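Local coordinates for glycosylation Associate Protein 1 (Streptococcus agalactiae serotype V, PDB 6OYC) that probably takes part, in complex with its Gap2 and Gap3 partners, in glycosylation and export of a secreted protein through the accessory Sec system, at residues A[443-454]-A[457-467]. Numbering follows the deposited sequence.
Sequences ISSGIPQINTIL and FVEHRKNGYII
Q449, I450 and N451 pair in parallel register with G464, Y465 and I466, the axes of strands 449-451 and 464-466 lying 4.6 Å apart at 11°. Four backbone hydrogen bonds alternate between them: Q449 N to N463 O, Y465 N to Q449 O, N451 N to Y465 O, and I467 N to N451 O, the last at 2.9 Å. CA-H...O contacts from I450 CA to Y465 O and from I466 CA to N451 O run alongside. Strand 464-466 is the outermost strand, within this chain, of the six-stranded parallel sheet in the C-terminal Rossmann-like half of this GT-B-clan protein; the backbone of I450 hydrogen-bonds to I427 and D429 on the inner side. On the face bearing Q449 and N451, V458 CG2 packs 3.7 Å from Q449 NE2 and 3.4 Å from N451 OD1, while N451 ND2 hydrogen-bonds to D429 O. N463 carries CG between its backbone N and carbonyl carbon (chi1 70°), the amide reaching back to 457-459: ND2 donates to F457 O at 3.1 Å, that oxygen almost in the amide plane, and OD1 accepts from E459 N at 2.8 Å. I443 CD1 lies 3.8 Å from F457 CD1, at the ring edge. Beyond the strands, I467 CG1 lies 3.6 Å from T452 CG2.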
loop_
_atom_site.group_PDB
_atom_site.type_symbol
_atom_site.label_atom_id
_atom_site.label_comp_id
_atom_site.label_asym_id
_atom_site.label_seq_id
_atom_site.Cartn_x
_atom_site.Cartn_y
_atom_site.Cartn_z
ATOM N N ILE A 443 -4.978 10.523 -12.070
ATOM C CA ILE A 443 -3.923 11.283 -12.737
ATOM C C ILE A 443 -2.904 10.378 -13.410
ATOM O O ILE A 443 -2.131 10.854 -14.247
ATOM C CB ILE A 443 -3.157 12.225 -11.782
ATOM C CG1 ILE A 443 -2.312 11.420 -10.797
ATOM C CG2 ILE A 443 -4.083 13.170 -11.032
ATOM C CD1 ILE A 443 -1.476 12.295 -9.848
ATOM N N SER A 444 -2.842 9.096 -13.036
ATOM C CA SER A 444 -1.875 8.192 -13.640
ATOM C C SER A 444 -2.404 7.553 -14.913
ATOM O O SER A 444 -1.611 7.081 -15.734
ATOM C CB SER A 444 -1.479 7.084 -12.648
ATOM O OG SER A 444 -0.745 7.595 -11.555
ATOM N N SER A 445 -3.725 7.529 -15.078
ATOM C CA SER A 445 -4.388 6.887 -16.201
ATOM C C SER A 445 -4.991 7.877 -17.184
ATOM O O SER A 445 -5.397 7.475 -18.278
ATOM C CB SER A 445 -5.506 5.973 -15.688
ATOM O OG SER A 445 -6.479 6.777 -15.038
ATOM N N GLY A 446 -5.056 9.156 -16.825
ATOM C CA GLY A 446 -5.769 10.118 -17.621
ATOM C C GLY A 446 -7.268 10.056 -17.497
ATOM O O GLY A 446 -7.944 10.929 -18.043
ATOM N N ILE A 447 -7.811 9.046 -16.823
ATOM C CA ILE A 447 -9.262 8.967 -16.642
ATOM C C ILE A 447 -9.734 10.198 -15.874
ATOM O O ILE A 447 -9.159 10.526 -14.811
ATOM C CB ILE A 447 -9.647 7.677 -15.907
ATOM C CG1 ILE A 447 -9.140 6.447 -16.671
ATOM C CG2 ILE A 447 -11.165 7.603 -15.684
ATOM C CD1 ILE A 447 -9.538 5.114 -16.029
ATOM N N PRO A 448 -10.732 10.930 -16.373
ATOM C CA PRO A 448 -11.181 12.143 -15.676
ATOM C C PRO A 448 -12.006 11.802 -14.438
ATOM O O PRO A 448 -12.704 10.782 -14.386
ATOM C CB PRO A 448 -12.030 12.861 -16.739
ATOM C CG PRO A 448 -12.619 11.713 -17.566
ATOM C CD PRO A 448 -11.510 10.656 -17.601
ATOM N N GLN A 449 -11.930 12.680 -13.435
ATOM C CA GLN A 449 -12.555 12.433 -12.138
ATOM C C GLN A 449 -13.615 13.474 -11.807
ATOM O O GLN A 449 -13.379 14.672 -11.948
ATOM C CB GLN A 449 -11.519 12.450 -11.013
ATOM C CG GLN A 449 -10.414 11.473 -11.186
ATOM C CD GLN A 449 -9.270 11.792 -10.256
ATOM O OE1 GLN A 449 -9.388 11.662 -9.036
ATOM N NE2 GLN A 449 -8.164 12.237 -10.826
ATOM N N ILE A 450 -14.751 13.028 -11.293
ATOM C CA ILE A 450 -15.787 13.939 -10.810
ATOM C C ILE A 450 -15.774 13.923 -9.285
ATOM O O ILE A 450 -16.008 12.877 -8.666
ATOM C CB ILE A 450 -17.181 13.577 -11.348
ATOM C CG1 ILE A 450 -17.229 13.689 -12.873
ATOM C CG2 ILE A 450 -18.233 14.487 -10.700
ATOM C CD1 ILE A 450 -18.565 13.263 -13.467
ATOM N N ASN A 451 -15.529 15.086 -8.685
ATOM C CA ASN A 451 -15.512 15.281 -7.243
ATOM C C ASN A 451 -16.514 16.375 -6.870
ATOM O O ASN A 451 -16.968 17.141 -7.718
ATOM C CB ASN A 451 -14.099 15.652 -6.748
ATOM C CG ASN A 451 -13.010 14.698 -7.262
ATOM O OD1 ASN A 451 -12.027 15.129 -7.851
ATOM N ND2 ASN A 451 -13.201 13.396 -7.050
ATOM N N THR A 452 -16.867 16.445 -5.590
ATOM C CA THR A 452 -17.613 17.585 -5.067
ATOM C C THR A 452 -16.728 18.584 -4.337
ATOM O O THR A 452 -17.245 19.557 -3.786
ATOM C CB THR A 452 -18.713 17.129 -4.107
ATOM O OG1 THR A 452 -18.144 16.275 -3.105
ATOM C CG2 THR A 452 -19.793 16.403 -4.849
ATOM N N ILE A 453 -15.416 18.355 -4.281
ATOM C CA ILE A 453 -14.506 19.222 -3.549
ATOM C C ILE A 453 -13.282 19.477 -4.412
ATOM O O ILE A 453 -12.970 18.716 -5.331
ATOM C CB ILE A 453 -14.075 18.613 -2.202
ATOM C CG1 ILE A 453 -13.059 17.490 -2.446
ATOM C CG2 ILE A 453 -15.276 18.074 -1.452
ATOM C CD1 ILE A 453 -12.615 16.779 -1.195
ATOM N N LEU A 454 -12.591 20.567 -4.106
ATOM C CA LEU A 454 -11.311 20.832 -4.731
ATOM C C LEU A 454 -10.248 19.938 -4.112
ATOM O O LEU A 454 -10.219 19.717 -2.899
ATOM C CB LEU A 454 -10.918 22.302 -4.568
ATOM C CG LEU A 454 -9.665 22.800 -5.308
ATOM C CD1 LEU A 454 -8.357 22.599 -4.499
ATOM C CD2 LEU A 454 -9.566 22.167 -6.711
ATOM N N PHE A 457 -5.491 17.051 -7.087
ATOM C CA PHE A 457 -5.396 16.084 -8.172
ATOM C C PHE A 457 -6.140 16.495 -9.429
ATOM O O PHE A 457 -5.821 15.986 -10.510
ATOM C CB PHE A 457 -5.941 14.725 -7.718
ATOM C CG PHE A 457 -5.044 14.025 -6.765
ATOM C CD1 PHE A 457 -4.045 13.175 -7.233
ATOM C CD2 PHE A 457 -5.159 14.253 -5.399
ATOM C CE1 PHE A 457 -3.204 12.540 -6.355
ATOM C CE2 PHE A 457 -4.317 13.620 -4.517
ATOM C CZ PHE A 457 -3.344 12.763 -4.991
ATOM N N VAL A 458 -7.145 17.353 -9.313
ATOM C CA VAL A 458 -8.051 17.644 -10.416
ATOM C C VAL A 458 -8.035 19.141 -10.663
ATOM O O VAL A 458 -8.186 19.931 -9.723
ATOM C CB VAL A 458 -9.482 17.160 -10.122
ATOM C CG1 VAL A 458 -10.455 17.733 -11.146
ATOM C CG2 VAL A 458 -9.541 15.638 -10.098
ATOM N N GLU A 459 -7.820 19.528 -11.913
ATOM C CA GLU A 459 -8.103 20.879 -12.376
ATOM C C GLU A 459 -9.449 20.844 -13.093
ATOM O O GLU A 459 -9.621 20.087 -14.055
ATOM C CB GLU A 459 -6.999 21.398 -13.296
ATOM C CG GLU A 459 -5.728 21.833 -12.567
ATOM C CD GLU A 459 -4.736 22.518 -13.487
ATOM O OE1 GLU A 459 -4.983 23.683 -13.871
ATOM O OE2 GLU A 459 -3.713 21.890 -13.836
ATOM N N HIS A 460 -10.402 21.631 -12.597
ATOM C CA HIS A 460 -11.749 21.677 -13.158
ATOM C C HIS A 460 -11.712 21.857 -14.669
ATOM O O HIS A 460 -10.950 22.676 -15.188
ATOM C CB HIS A 460 -12.526 22.821 -12.503
ATOM C CG HIS A 460 -13.965 22.892 -12.903
ATOM N ND1 HIS A 460 -14.838 21.836 -12.747
ATOM C CD2 HIS A 460 -14.692 23.903 -13.437
ATOM C CE1 HIS A 460 -16.040 22.195 -13.165
ATOM N NE2 HIS A 460 -15.977 23.444 -13.588
ATOM N N ARG A 461 -12.520 21.055 -15.373
ATOM C CA ARG A 461 -12.695 21.108 -16.827
ATOM C C ARG A 461 -11.395 20.878 -17.597
ATOM O O ARG A 461 -11.320 21.159 -18.798
ATOM C CB ARG A 461 -13.343 22.429 -17.271
ATOM C CG ARG A 461 -14.800 22.602 -16.825
ATOM C CD ARG A 461 -15.317 24.014 -17.119
ATOM N NE ARG A 461 -15.523 24.213 -18.551
ATOM C CZ ARG A 461 -16.716 24.221 -19.135
ATOM N NH1 ARG A 461 -17.814 24.052 -18.402
ATOM N NH2 ARG A 461 -16.810 24.402 -20.448
ATOM N N LYS A 462 -10.366 20.361 -16.943
ATOM C CA LYS A 462 -9.135 19.980 -17.624
ATOM C C LYS A 462 -8.898 18.483 -17.565
ATOM O O LYS A 462 -8.632 17.855 -18.601
ATOM C CB LYS A 462 -7.935 20.721 -17.011
ATOM C CG LYS A 462 -7.909 22.216 -17.274
ATOM C CD LYS A 462 -6.515 22.786 -17.053
ATOM C CE LYS A 462 -6.514 24.296 -17.169
ATOM N NZ LYS A 462 -7.219 24.743 -18.413
ATOM N N ASN A 463 -8.988 17.894 -16.367
ATOM C CA ASN A 463 -8.894 16.449 -16.190
ATOM C C ASN A 463 -9.961 15.970 -15.220
ATOM O O ASN A 463 -9.814 14.904 -14.613
ATOM C CB ASN A 463 -7.493 16.032 -15.700
ATOM C CG ASN A 463 -7.210 16.450 -14.253
ATOM O OD1 ASN A 463 -7.670 17.499 -13.778
ATOM N ND2 ASN A 463 -6.439 15.626 -13.550
ATOM N N GLY A 464 -11.017 16.748 -15.047
ATOM C CA GLY A 464 -12.064 16.391 -14.112
ATOM C C GLY A 464 -13.117 17.478 -14.068
ATOM O O GLY A 464 -13.068 18.467 -14.810
ATOM N N TYR A 465 -14.083 17.274 -13.186
ATOM C CA TYR A 465 -15.222 18.172 -13.091
ATOM C C TYR A 465 -15.705 18.179 -11.650
ATOM O O TYR A 465 -15.994 17.118 -11.081
ATOM C CB TYR A 465 -16.338 17.739 -14.041
ATOM C CG TYR A 465 -17.381 18.804 -14.315
ATOM C CD1 TYR A 465 -18.373 19.095 -13.379
ATOM C CD2 TYR A 465 -17.390 19.502 -15.523
ATOM C CE1 TYR A 465 -19.347 20.060 -13.632
ATOM C CE2 TYR A 465 -18.363 20.475 -15.786
ATOM C CZ TYR A 465 -19.335 20.746 -14.837
ATOM O OH TYR A 465 -20.288 21.704 -15.088
ATOM N N ILE A 466 -15.770 19.370 -11.066
ATOM C CA ILE A 466 -16.213 19.549 -9.690
ATOM C C ILE A 466 -17.671 19.991 -9.709
ATOM O O ILE A 466 -17.999 21.066 -10.229
ATOM C CB ILE A 466 -15.326 20.565 -8.951
ATOM C CG1 ILE A 466 -13.853 20.167 -9.076
ATOM C CG2 ILE A 466 -15.723 20.648 -7.495
ATOM C CD1 ILE A 466 -12.917 21.067 -8.293
ATOM N N ILE A 467 -18.547 19.161 -9.156
ATOM C CA ILE A 467 -19.973 19.460 -9.095
ATOM C C ILE A 467 -20.290 20.090 -7.744
ATOM O O ILE A 467 -19.737 19.698 -6.704
ATOM C CB ILE A 467 -20.833 18.201 -9.351
ATOM C CG1 ILE A 467 -20.577 17.135 -8.296
ATOM C CG2 ILE A 467 -20.548 17.619 -10.728
ATOM C CD1 ILE A 467 -21.494 15.945 -8.402
HETATM O O HOH W 1 -8.022 12.414 -13.772
#